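Putative endo-1,4-beta-xylanase (PDB 5MSX) probably hydrolyses O-glycosidic bonds in plant pectin as a calcium-binding family 43 glycoside hydrolase, apparently an arabinofuranosidase. Local coordinates at residues S365-A370 with P377-D382; A330-V335 with A371-N376; P31-D36 with G452-N457; I394-P399 with H403-E408. All blocks are in the same frame, centred on the assembly; numbering follows the deposited sequence.

Contact 1. Residues S365-A370 with P377-D382; sequences SRWMAA and PWIVAD. With CA (calcium ion), chain T.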
# COMPACT_ATOMS: atom_id res chain seq x y z
N SER C 365 12.42 -18.07 -37.80
CA SER C 365 11.99 -18.47 -39.13
C SER C 365 10.55 -18.97 -39.18
O SER C 365 10.05 -19.57 -38.21
CB SER C 365 12.90 -19.55 -39.66
OG SER C 365 12.81 -20.73 -38.89
N ARG C 366 9.91 -18.77 -40.33
CA ARG C 366 8.53 -19.15 -40.52
C ARG C 366 8.26 -19.59 -41.96
O ARG C 366 8.85 -19.04 -42.91
CB ARG C 366 7.61 -17.96 -40.21
CG ARG C 366 8.12 -16.68 -40.84
CD ARG C 366 7.23 -15.51 -40.53
NE ARG C 366 7.82 -14.34 -41.13
CZ ARG C 366 7.19 -13.22 -41.40
NH1 ARG C 366 5.92 -13.07 -41.09
NH2 ARG C 366 7.84 -12.23 -41.97
N TRP C 367 7.36 -20.56 -42.09
CA TRP C 367 6.64 -20.80 -43.36
C TRP C 367 5.60 -19.73 -43.50
O TRP C 367 4.98 -19.33 -42.51
CB TRP C 367 5.97 -22.17 -43.40
CG TRP C 367 4.95 -22.35 -44.51
CD1 TRP C 367 5.20 -22.39 -45.84
CD2 TRP C 367 3.54 -22.51 -44.36
NE1 TRP C 367 4.04 -22.56 -46.55
CE2 TRP C 367 3.00 -22.66 -45.67
CE3 TRP C 367 2.67 -22.58 -43.26
CZ2 TRP C 367 1.62 -22.84 -45.91
CZ3 TRP C 367 1.27 -22.76 -43.50
CH2 TRP C 367 0.77 -22.88 -44.82
N MET C 368 5.41 -19.23 -44.72
CA MET C 368 4.27 -18.41 -45.07
C MET C 368 3.73 -18.85 -46.43
O MET C 368 4.49 -18.99 -47.41
CB MET C 368 4.66 -16.93 -45.16
CG MET C 368 5.08 -16.30 -43.83
SD MET C 368 3.67 -15.95 -42.78
CE MET C 368 2.87 -14.61 -43.65
N ALA C 369 2.41 -19.06 -46.49
CA ALA C 369 1.71 -19.30 -47.76
C ALA C 369 1.78 -18.04 -48.64
O ALA C 369 1.87 -16.91 -48.11
CB ALA C 369 0.25 -19.65 -47.48
N ALA C 370 1.71 -18.24 -49.96
CA ALA C 370 1.67 -17.10 -50.89
C ALA C 370 0.41 -16.27 -50.69
O ALA C 370 -0.64 -16.79 -50.29
CB ALA C 370 1.79 -17.57 -52.33
N PRO C 377 -5.19 -22.60 -47.39
CA PRO C 377 -3.77 -22.93 -47.47
C PRO C 377 -3.48 -24.08 -46.53
O PRO C 377 -4.14 -24.20 -45.49
CB PRO C 377 -3.07 -21.65 -47.00
CG PRO C 377 -4.11 -20.80 -46.37
CD PRO C 377 -5.41 -21.20 -47.00
N TRP C 378 -2.53 -24.93 -46.88
CA TRP C 378 -2.24 -26.08 -46.05
C TRP C 378 -0.77 -26.45 -46.08
O TRP C 378 -0.03 -26.09 -47.00
CB TRP C 378 -3.13 -27.27 -46.43
CG TRP C 378 -3.03 -27.67 -47.88
CD1 TRP C 378 -3.92 -27.36 -48.87
CD2 TRP C 378 -1.99 -28.43 -48.49
NE1 TRP C 378 -3.50 -27.89 -50.05
CE2 TRP C 378 -2.32 -28.56 -49.86
CE3 TRP C 378 -0.81 -29.04 -48.02
CZ2 TRP C 378 -1.50 -29.25 -50.77
CZ3 TRP C 378 0.01 -29.72 -48.92
CH2 TRP C 378 -0.34 -29.81 -50.29
N ILE C 379 -0.38 -27.18 -45.04
CA ILE C 379 0.98 -27.72 -44.90
C ILE C 379 0.86 -29.13 -44.35
O ILE C 379 -0.06 -29.42 -43.59
CB ILE C 379 1.84 -26.79 -43.97
CG1 ILE C 379 3.27 -27.32 -43.83
CG2 ILE C 379 1.19 -26.58 -42.61
CD1 ILE C 379 4.27 -26.27 -43.36
N VAL C 380 1.80 -29.99 -44.72
CA VAL C 380 1.80 -31.40 -44.35
C VAL C 380 3.14 -31.77 -43.75
O VAL C 380 4.16 -31.55 -44.37
CB VAL C 380 1.60 -32.29 -45.61
CG1 VAL C 380 2.06 -33.74 -45.38
CG2 VAL C 380 0.16 -32.26 -46.09
N ALA C 381 3.11 -32.41 -42.59
CA ALA C 381 4.29 -33.01 -42.03
C ALA C 381 4.26 -34.51 -42.31
O ALA C 381 3.23 -35.17 -42.08
CB ALA C 381 4.35 -32.75 -40.54
N ASP C 382 5.39 -35.04 -42.80
CA ASP C 382 5.60 -36.44 -43.07
C ASP C 382 6.63 -37.01 -42.10
O ASP C 382 7.85 -36.85 -42.29
CB ASP C 382 6.09 -36.65 -44.52
CG ASP C 382 6.27 -38.14 -44.91
OD1 ASP C 382 6.04 -39.06 -44.10
OD2 ASP C 382 6.64 -38.39 -46.06
CA CA T . 10.85 -21.75 -37.53
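Ile379 lies flat over one face of the Trp367 indole, the two side chains running past each other in opposite directions. Ile379 CB sits above the six-membered ring, 4.1 Å from the centroid and 13° off the ring normal, a CH-pi contact. CD1 of Ile379 reaches back over CD2 and CE3 of Trp367, while Ile379 CG2 meets Trp367 CZ3 at 3.9 Å; a beta-branched side chain suits the place, its arms spreading over the flat surface. With chi1 at 166°, CG of Trp367 lies opposite its backbone N, pointing the ring toward strand 378-382. The backbone N of Ala369 lies over the other face. Trp367 NE1 bonds to Ser332 O, which limits ring rotation. Replacing Trp367 by an alanine would probably open a gap beneath Ile379 and leave Ser332 O without this donor. Ala369 CB and Pro377 CB touch at 3.9 Å, small enough for the chains to converge. Ser365 grips calcium with O (2.4 Å) and OG (2.6 Å), in a site shared with Trp454 and Glu455 among others. The contact joins strands 367-368 and 378-383 in the beta-sandwich of the F5/8 type C domain, beside its calcium.

Contact 2. Residues A330-V335 with A371-N376; sequences ASSIEV and AEDSIN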
# COMPACT_ATOMS: atom_id res chain seq x y z
N ALA C 330 3.89 -27.88 -48.68
CA ALA C 330 2.72 -27.03 -48.48
C ALA C 330 2.00 -26.72 -49.77
O ALA C 330 2.48 -27.05 -50.83
CB ALA C 330 3.15 -25.74 -47.79
N SER C 331 0.85 -26.08 -49.66
CA SER C 331 0.06 -25.62 -50.80
C SER C 331 0.73 -24.52 -51.60
O SER C 331 0.51 -24.41 -52.80
CB SER C 331 -1.30 -25.13 -50.32
OG SER C 331 -1.21 -24.01 -49.46
N SER C 332 1.48 -23.66 -50.92
CA SER C 332 2.26 -22.62 -51.57
C SER C 332 3.34 -22.10 -50.62
O SER C 332 3.38 -22.44 -49.42
CB SER C 332 1.37 -21.47 -52.02
OG SER C 332 0.88 -20.74 -50.92
N ILE C 333 4.21 -21.27 -51.19
CA ILE C 333 5.32 -20.64 -50.49
C ILE C 333 5.35 -19.19 -50.96
O ILE C 333 5.37 -18.95 -52.19
CB ILE C 333 6.66 -21.33 -50.80
CG1 ILE C 333 6.58 -22.82 -50.42
CG2 ILE C 333 7.80 -20.63 -50.08
CD1 ILE C 333 7.73 -23.65 -50.94
N GLU C 334 5.33 -18.24 -50.02
CA GLU C 334 5.48 -16.85 -50.36
C GLU C 334 6.87 -16.60 -50.95
O GLU C 334 7.86 -17.20 -50.54
CB GLU C 334 5.23 -15.92 -49.15
CG GLU C 334 5.13 -14.43 -49.49
CD GLU C 334 4.12 -14.13 -50.62
OE1 GLU C 334 2.96 -13.80 -50.31
OE2 GLU C 334 4.47 -14.26 -51.83
N VAL C 335 6.91 -15.70 -51.92
CA VAL C 335 8.17 -15.26 -52.55
C VAL C 335 9.11 -14.56 -51.51
O VAL C 335 8.60 -13.93 -50.59
CB VAL C 335 7.84 -14.32 -53.76
CG1 VAL C 335 7.25 -12.98 -53.30
CG2 VAL C 335 9.05 -14.10 -54.64
N ALA C 371 0.53 -14.97 -50.92
CA ALA C 371 -0.59 -14.03 -50.84
C ALA C 371 -1.84 -14.52 -51.60
O ALA C 371 -2.93 -14.44 -51.06
CB ALA C 371 -0.17 -12.65 -51.34
N GLU C 372 -1.64 -15.06 -52.81
CA GLU C 372 -2.73 -15.53 -53.69
C GLU C 372 -3.41 -16.78 -53.17
O GLU C 372 -4.53 -17.09 -53.58
CB GLU C 372 -2.21 -15.84 -55.10
N ASP C 373 -2.74 -17.51 -52.28
CA ASP C 373 -3.26 -18.77 -51.74
C ASP C 373 -4.03 -18.55 -50.42
O ASP C 373 -3.66 -19.08 -49.36
CB ASP C 373 -2.07 -19.75 -51.57
CG ASP C 373 -2.49 -21.10 -51.02
OD1 ASP C 373 -3.66 -21.51 -51.19
OD2 ASP C 373 -1.63 -21.76 -50.40
N SER C 374 -5.13 -17.81 -50.50
CA SER C 374 -5.92 -17.46 -49.31
C SER C 374 -7.17 -18.34 -49.06
O SER C 374 -8.02 -17.94 -48.27
CB SER C 374 -6.34 -16.00 -49.42
OG SER C 374 -7.23 -15.82 -50.51
N ILE C 375 -7.29 -19.50 -49.70
CA ILE C 375 -8.45 -20.40 -49.51
C ILE C 375 -7.97 -21.78 -49.08
O ILE C 375 -7.44 -22.53 -49.90
CB ILE C 375 -9.28 -20.53 -50.82
CG1 ILE C 375 -9.95 -19.19 -51.19
CG2 ILE C 375 -10.35 -21.63 -50.70
CD1 ILE C 375 -10.21 -19.05 -52.67
N ASN C 376 -8.18 -22.14 -47.82
CA ASN C 376 -7.55 -23.34 -47.23
C ASN C 376 -6.10 -23.56 -47.70
O ASN C 376 -5.79 -24.58 -48.34
CB ASN C 376 -8.36 -24.61 -47.54
CG ASN C 376 -9.71 -24.62 -46.87
OD1 ASN C 376 -10.20 -23.60 -46.39
ND2 ASN C 376 -10.33 -25.79 -46.85
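Ser331 and Ser332 both hold OG in the position between backbone N and carbonyl carbon (chi1 63° and 70°), and Asp373 swings CG to the side opposite its backbone N, which brings both hydroxyls to one carboxylate oxygen. Ser331 OG donates to Asp373 OD2 over a very short 2.5 Å. Ser332 OG donates to Asp373 OD2 at 2.8 Å, where OD2 offers its anti lone pair, the one turned away from OD1. Two bonds thus grip OD2 and limit how the carboxylate can turn. The hydroxyls also serve as relays, since Ser331 OG is bonded to the amide of Trp378 and Ser332 OG to that of Ala370; serine suits both places because one small hydroxyl can accept from an amide while donating to an acid.

Glu334 makes the second junction. Its chain bends at chi2, folding the carboxylate back so that its two oxygens serve different loops. Glu334 OE1 accepts from Ala371 N at 2.8 Å, the donor standing 40° out of the carboxylate plane. Glu334 OE2 turns to its own segment and accepts from Val335 N at 2.8 Å through its anti lone pair. The length of a glutamate allows this reach.

No regular strand spans the contact: side-chain hydrogen bonds lace together two surface loops at the edge of the beta-sandwich, one following strand 325-330 and the other leading into strand 378-383.

Contact 3. Residues P31-D36 with G452-N457; sequences PDMIAD and GIWEWN. With CA (calcium ion), chain T; EDO (1,2-ethanediol), chain U.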
# COMPACT_ATOMS: atom_id res chain seq x y z
N PRO C 31 7.94 -16.83 -30.35
CA PRO C 31 7.47 -17.07 -31.75
C PRO C 31 6.41 -16.06 -32.16
O PRO C 31 5.25 -16.40 -32.38
CB PRO C 31 6.94 -18.50 -31.71
CG PRO C 31 6.54 -18.72 -30.30
CD PRO C 31 7.45 -17.88 -29.43
N ASP C 32 6.82 -14.82 -32.22
CA ASP C 32 6.01 -13.75 -32.67
C ASP C 32 6.98 -12.58 -32.89
O ASP C 32 8.17 -12.68 -32.58
CB ASP C 32 4.92 -13.41 -31.63
CG ASP C 32 3.73 -12.63 -32.21
OD1 ASP C 32 3.74 -12.31 -33.42
OD2 ASP C 32 2.80 -12.27 -31.43
N MET C 33 6.47 -11.51 -33.44
CA MET C 33 7.18 -10.27 -33.52
C MET C 33 6.83 -9.44 -32.28
O MET C 33 5.69 -9.02 -32.11
CB MET C 33 6.82 -9.55 -34.83
CG MET C 33 7.39 -10.33 -36.02
SD MET C 33 7.08 -9.57 -37.60
CE MET C 33 8.14 -10.53 -38.68
N ILE C 34 7.82 -9.32 -31.39
CA ILE C 34 7.70 -8.56 -30.17
C ILE C 34 8.92 -7.65 -29.99
O ILE C 34 10.02 -7.96 -30.48
CB ILE C 34 7.48 -9.45 -28.93
CG1 ILE C 34 8.69 -10.37 -28.65
CG2 ILE C 34 6.20 -10.26 -29.08
CD1 ILE C 34 8.79 -10.77 -27.19
N ALA C 35 8.68 -6.54 -29.32
CA ALA C 35 9.68 -5.55 -29.01
C ALA C 35 9.45 -4.97 -27.61
O ALA C 35 8.40 -5.17 -26.99
CB ALA C 35 9.63 -4.45 -30.05
N ASP C 36 10.44 -4.22 -27.13
CA ASP C 36 10.32 -3.43 -25.92
C ASP C 36 9.99 -4.35 -24.72
O ASP C 36 9.18 -3.99 -23.86
CB ASP C 36 9.23 -2.34 -26.05
CG ASP C 36 9.27 -1.56 -27.39
OD1 ASP C 36 10.36 -1.25 -27.91
OD2 ASP C 36 8.16 -1.20 -27.86
N GLY C 452 0.48 -18.82 -41.83
CA GLY C 452 1.89 -19.08 -41.63
C GLY C 452 2.21 -19.64 -40.27
O GLY C 452 1.41 -19.49 -39.35
N ILE C 453 3.36 -20.30 -40.16
CA ILE C 453 3.77 -21.00 -38.96
C ILE C 453 5.26 -20.73 -38.65
O ILE C 453 6.16 -21.03 -39.49
CB ILE C 453 3.57 -22.53 -39.13
CG1 ILE C 453 2.10 -22.87 -39.44
CG2 ILE C 453 4.00 -23.27 -37.87
CD1 ILE C 453 1.82 -24.37 -39.51
N TRP C 454 5.51 -20.19 -37.45
CA TRP C 454 6.87 -20.12 -36.86
C TRP C 454 7.42 -21.49 -36.44
O TRP C 454 8.55 -21.84 -36.77
CB TRP C 454 6.86 -19.22 -35.61
CG TRP C 454 6.52 -17.79 -35.81
CD1 TRP C 454 5.36 -17.18 -35.48
CD2 TRP C 454 7.37 -16.77 -36.37
NE1 TRP C 454 5.41 -15.84 -35.79
CE2 TRP C 454 6.63 -15.56 -36.36
CE3 TRP C 454 8.66 -16.77 -36.91
CZ2 TRP C 454 7.15 -14.35 -36.85
CZ3 TRP C 454 9.17 -15.59 -37.41
CH2 TRP C 454 8.43 -14.39 -37.35
N GLU C 455 6.62 -22.24 -35.69
CA GLU C 455 7.05 -23.55 -35.16
C GLU C 455 5.87 -24.50 -35.03
O GLU C 455 4.79 -24.09 -34.61
CB GLU C 455 7.75 -23.44 -33.78
CG GLU C 455 9.24 -23.08 -33.84
CD GLU C 455 10.02 -24.03 -34.75
OE1 GLU C 455 9.96 -25.26 -34.51
OE2 GLU C 455 10.68 -23.58 -35.72
N TRP C 456 6.09 -25.76 -35.39
CA TRP C 456 5.07 -26.79 -35.31
C TRP C 456 5.74 -27.98 -34.69
O TRP C 456 6.59 -28.63 -35.30
CB TRP C 456 4.50 -27.11 -36.70
CG TRP C 456 3.41 -28.17 -36.76
CD1 TRP C 456 2.66 -28.66 -35.73
CD2 TRP C 456 2.95 -28.84 -37.95
NE1 TRP C 456 1.78 -29.62 -36.19
CE2 TRP C 456 1.93 -29.74 -37.55
CE3 TRP C 456 3.30 -28.78 -39.30
CZ2 TRP C 456 1.25 -30.56 -38.46
CZ3 TRP C 456 2.63 -29.60 -40.21
CH2 TRP C 456 1.61 -30.48 -39.78
N ASN C 457 5.40 -28.23 -33.43
CA ASN C 457 6.03 -29.29 -32.65
C ASN C 457 5.06 -30.44 -32.51
O ASN C 457 3.88 -30.24 -32.18
CB ASN C 457 6.44 -28.78 -31.27
CG ASN C 457 7.47 -27.66 -31.34
OD1 ASN C 457 8.31 -27.63 -32.22
ND2 ASN C 457 7.39 -26.75 -30.42
CA CA T . 10.85 -21.75 -37.53
C1 EDO U . 7.67 2.40 -30.48
O1 EDO U . 8.99 2.57 -29.96
C2 EDO U . 7.09 1.08 -30.05
O2 EDO U . 8.14 0.13 -29.96
O HOH W 1 3.99 -13.40 -35.60
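Trp454 lays one face of its indole on the peptide joining Pro31 to Asp32, with Pro31 C and Asp32 N above the ring toward its rim. Pro31 O approaches Trp454 CD1 to 3.2 Å, yet no direct hydrogen bond reaches the indole nitrogen. The proline ring adds an apolar patch beside Trp454 CB, and its stiff backbone suits a surface on which a flat ring must rest. Met33 crosses the indole at about a right angle. Its extended, flexible chain brings Met33 CE to the ring edge, 4.1 Å from CH2 of Trp454.

A water lying in the ring plane takes the indole N-H at 2.8 Å from Trp454 NE1, and donates in turn to Asp32 OD1 at 2.5 Å. Asp32 OD1 also accepts from Met33 N at 2.8 Å, so OD1 links the bridging water to the amide of the next residue.

One shell out, the backbone of Trp454 is tied to calcium: its carbonyl O binds the metal at 2.4 Å, and Glu455 OE2 follows at 2.6 Å. Phe357, Asp360, Ala362 and Ser365 complete the site. Trp454 and Glu455 together face Tyr395 as a classic beta bulge, consistent with consecutive residues supplying both a carbonyl and a carboxylate to the ion. At the far end of the other segment stands Asp36, the predicted proton acceptor, bonded to Thr51 and to a 1,2-ethanediol probably left from crystallisation. The contact is an interdomain junction, where the family 43 beta-propeller meets the calcium-bearing beta-sandwich.

Contact 4. Residues I394-P399 with H403-E408; sequences IYFVRP and HAYVIE. With EDO (1,2-ethanediol), chain B.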
# COMPACT_ATOMS: atom_id res chain seq x y z
N ILE C 394 1.07 -25.95 -32.39
CA ILE C 394 1.26 -25.06 -33.51
C ILE C 394 1.39 -23.61 -33.07
O ILE C 394 0.47 -23.03 -32.48
CB ILE C 394 0.08 -25.11 -34.51
CG1 ILE C 394 -0.16 -26.55 -34.99
CG2 ILE C 394 0.37 -24.21 -35.71
CD1 ILE C 394 -1.48 -26.72 -35.70
N TYR C 395 2.51 -23.01 -33.45
CA TYR C 395 2.74 -21.60 -33.21
C TYR C 395 2.54 -20.87 -34.52
O TYR C 395 3.46 -20.83 -35.34
CB TYR C 395 4.16 -21.41 -32.71
CG TYR C 395 4.43 -21.99 -31.35
CD1 TYR C 395 4.84 -23.30 -31.18
CD2 TYR C 395 4.29 -21.19 -30.21
CE1 TYR C 395 5.09 -23.82 -29.90
CE2 TYR C 395 4.55 -21.69 -28.94
CZ TYR C 395 4.95 -22.99 -28.80
OH TYR C 395 5.18 -23.43 -27.53
N PHE C 396 1.36 -20.32 -34.74
CA PHE C 396 1.08 -19.57 -35.97
C PHE C 396 1.70 -18.19 -35.95
O PHE C 396 1.99 -17.60 -34.89
CB PHE C 396 -0.43 -19.41 -36.25
CG PHE C 396 -1.17 -20.72 -36.50
CD1 PHE C 396 -1.15 -21.33 -37.77
CD2 PHE C 396 -1.91 -21.35 -35.48
CE1 PHE C 396 -1.83 -22.53 -38.01
CE2 PHE C 396 -2.60 -22.55 -35.72
CZ PHE C 396 -2.55 -23.13 -36.97
N VAL C 397 1.84 -17.64 -37.15
CA VAL C 397 2.26 -16.26 -37.37
C VAL C 397 1.09 -15.30 -37.08
O VAL C 397 -0.07 -15.59 -37.43
CB VAL C 397 2.77 -16.07 -38.82
CG1 VAL C 397 3.01 -14.61 -39.13
CG2 VAL C 397 4.03 -16.89 -39.04
N ARG C 398 1.39 -14.14 -36.49
CA ARG C 398 0.39 -13.20 -35.96
C ARG C 398 -0.67 -13.89 -35.05
O ARG C 398 -1.88 -13.72 -35.24
CB ARG C 398 -0.28 -12.37 -37.06
CG ARG C 398 -0.98 -11.14 -36.50
CD ARG C 398 -1.73 -10.38 -37.57
NE ARG C 398 -0.82 -9.64 -38.45
CZ ARG C 398 -1.18 -8.96 -39.54
NH1 ARG C 398 -2.45 -8.92 -39.93
NH2 ARG C 398 -0.26 -8.32 -40.24
N PRO C 399 -0.20 -14.62 -34.02
CA PRO C 399 -1.03 -15.44 -33.14
C PRO C 399 -2.09 -14.63 -32.36
O PRO C 399 -3.19 -15.16 -32.00
CB PRO C 399 0.01 -16.06 -32.20
CG PRO C 399 1.07 -15.04 -32.10
CD PRO C 399 1.19 -14.54 -33.51
N HIS C 403 -6.55 -17.73 -34.87
CA HIS C 403 -6.62 -18.63 -36.01
C HIS C 403 -7.74 -19.65 -35.89
O HIS C 403 -8.08 -20.09 -34.78
CB HIS C 403 -5.30 -19.40 -36.18
CG HIS C 403 -4.21 -18.56 -36.74
ND1 HIS C 403 -3.57 -17.60 -35.99
CD2 HIS C 403 -3.64 -18.52 -37.96
CE1 HIS C 403 -2.66 -17.00 -36.74
NE2 HIS C 403 -2.69 -17.54 -37.94
N ALA C 404 -8.28 -20.03 -37.04
CA ALA C 404 -9.22 -21.14 -37.20
C ALA C 404 -8.57 -22.15 -38.13
O ALA C 404 -8.03 -21.77 -39.17
CB ALA C 404 -10.54 -20.65 -37.79
N TYR C 405 -8.61 -23.41 -37.76
CA TYR C 405 -7.97 -24.42 -38.56
C TYR C 405 -8.62 -25.78 -38.39
O TYR C 405 -9.50 -25.98 -37.54
CB TYR C 405 -6.47 -24.51 -38.23
CG TYR C 405 -6.21 -25.02 -36.85
CD1 TYR C 405 -6.41 -24.20 -35.73
CD2 TYR C 405 -5.76 -26.31 -36.64
CE1 TYR C 405 -6.18 -24.67 -34.45
CE2 TYR C 405 -5.53 -26.79 -35.36
CZ TYR C 405 -5.75 -25.97 -34.27
OH TYR C 405 -5.53 -26.43 -33.00
N VAL C 406 -8.17 -26.70 -39.24
CA VAL C 406 -8.56 -28.09 -39.22
C VAL C 406 -7.26 -28.84 -39.23
O VAL C 406 -6.39 -28.53 -40.03
CB VAL C 406 -9.36 -28.47 -40.50
CG1 VAL C 406 -9.80 -29.92 -40.45
CG2 VAL C 406 -10.55 -27.54 -40.70
N ILE C 407 -7.13 -29.82 -38.36
CA ILE C 407 -6.02 -30.76 -38.42
C ILE C 407 -6.56 -32.11 -38.84
O ILE C 407 -7.64 -32.52 -38.38
CB ILE C 407 -5.20 -30.86 -37.11
CG1 ILE C 407 -4.05 -31.86 -37.27
CG2 ILE C 407 -6.06 -31.26 -35.92
CD1 ILE C 407 -2.88 -31.57 -36.35
N GLU C 408 -5.81 -32.77 -39.71
CA GLU C 408 -6.17 -34.07 -40.24
C GLU C 408 -4.94 -34.95 -40.16
O GLU C 408 -3.82 -34.45 -40.12
CB GLU C 408 -6.60 -33.95 -41.70
CG GLU C 408 -7.85 -33.13 -41.93
CD GLU C 408 -7.98 -32.61 -43.34
OE1 GLU C 408 -7.00 -32.07 -43.90
OE2 GLU C 408 -9.09 -32.72 -43.90
C1 EDO B . -1.06 -18.81 -32.82
O1 EDO B . -0.42 -20.07 -32.58
C2 EDO B . -2.59 -18.82 -33.01
O2 EDO B . -3.27 -17.57 -33.19
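Phe396 and His403 form the dense part of the contact, an offset stack with ring centroids 4.4 Å apart and planes only 12° from parallel. Phe396 CB makes a CH-pi contact over the imidazole of His403, 3.4 Å from its centroid. With chi1 at -64°, CG of Phe396 lies opposite the carbonyl carbon, which lets the phenyl follow CB over the same imidazole; Ile394 CG2 covers its other face. The edge of His403 is filled too: Val397 O lies in the ring plane, 3.0 Å from His403 CE1, and NE2 is bonded to Val450 O. A flat, two-nitrogen ring suits this slot, since one face packs on Phe396 while its edge meets polar groups.

The axes of strands 394-396 and 403-408 come within 10.1 Å, their N-to-C directions 136° apart, a separation that fits the two layers of a beta-sandwich, here that of the F5/8 type C domain, with aromatic side chains filling the space between.

Farther from His403 the packing slackens. Tyr405 tilts against the phenyl in neither a stack nor an edge-to-face pair, with its CG 4.1 Å from Phe396 CZ, and Ile394 CD1 brushes CE2 of Tyr405 at 4.1 Å. With an alanine at Phe396 the imidazole would probably lose its stacking partner and a gap open beside Tyr405 and Ile394 CG2. On the looser side a 1,2-ethanediol, probably from crystallisation, lies between Phe396, Pro399 and His403; its exact placement is doubtful, but it is modelled as bonded to Phe396 N, His403 ND1 and Pro399 O.

How the contacts relate
Contacts 1 and 3 share the calcium and lie in neighbouring strands: Trp367 N bonds to Ile453 O at 2.9 Å. Contact 2 flanks contact 1 at the sandwich edge, its centre about 8 Å away, with Ser331 N bonded to Trp378 O at 2.8 Å. Contact 4 continues the sheet beyond contact 3, where Tyr395 N meets Glu455 O at 2.8 Å and Val397 N meets Gly452 O at 2.9 Å. Contact 3 spans 415 residues and encloses the other three along the chain. It alone extends to the propeller: this calcium lies 22.9 Å from OD2 of Asp36, so this site is remote from the predicted catalytic residue.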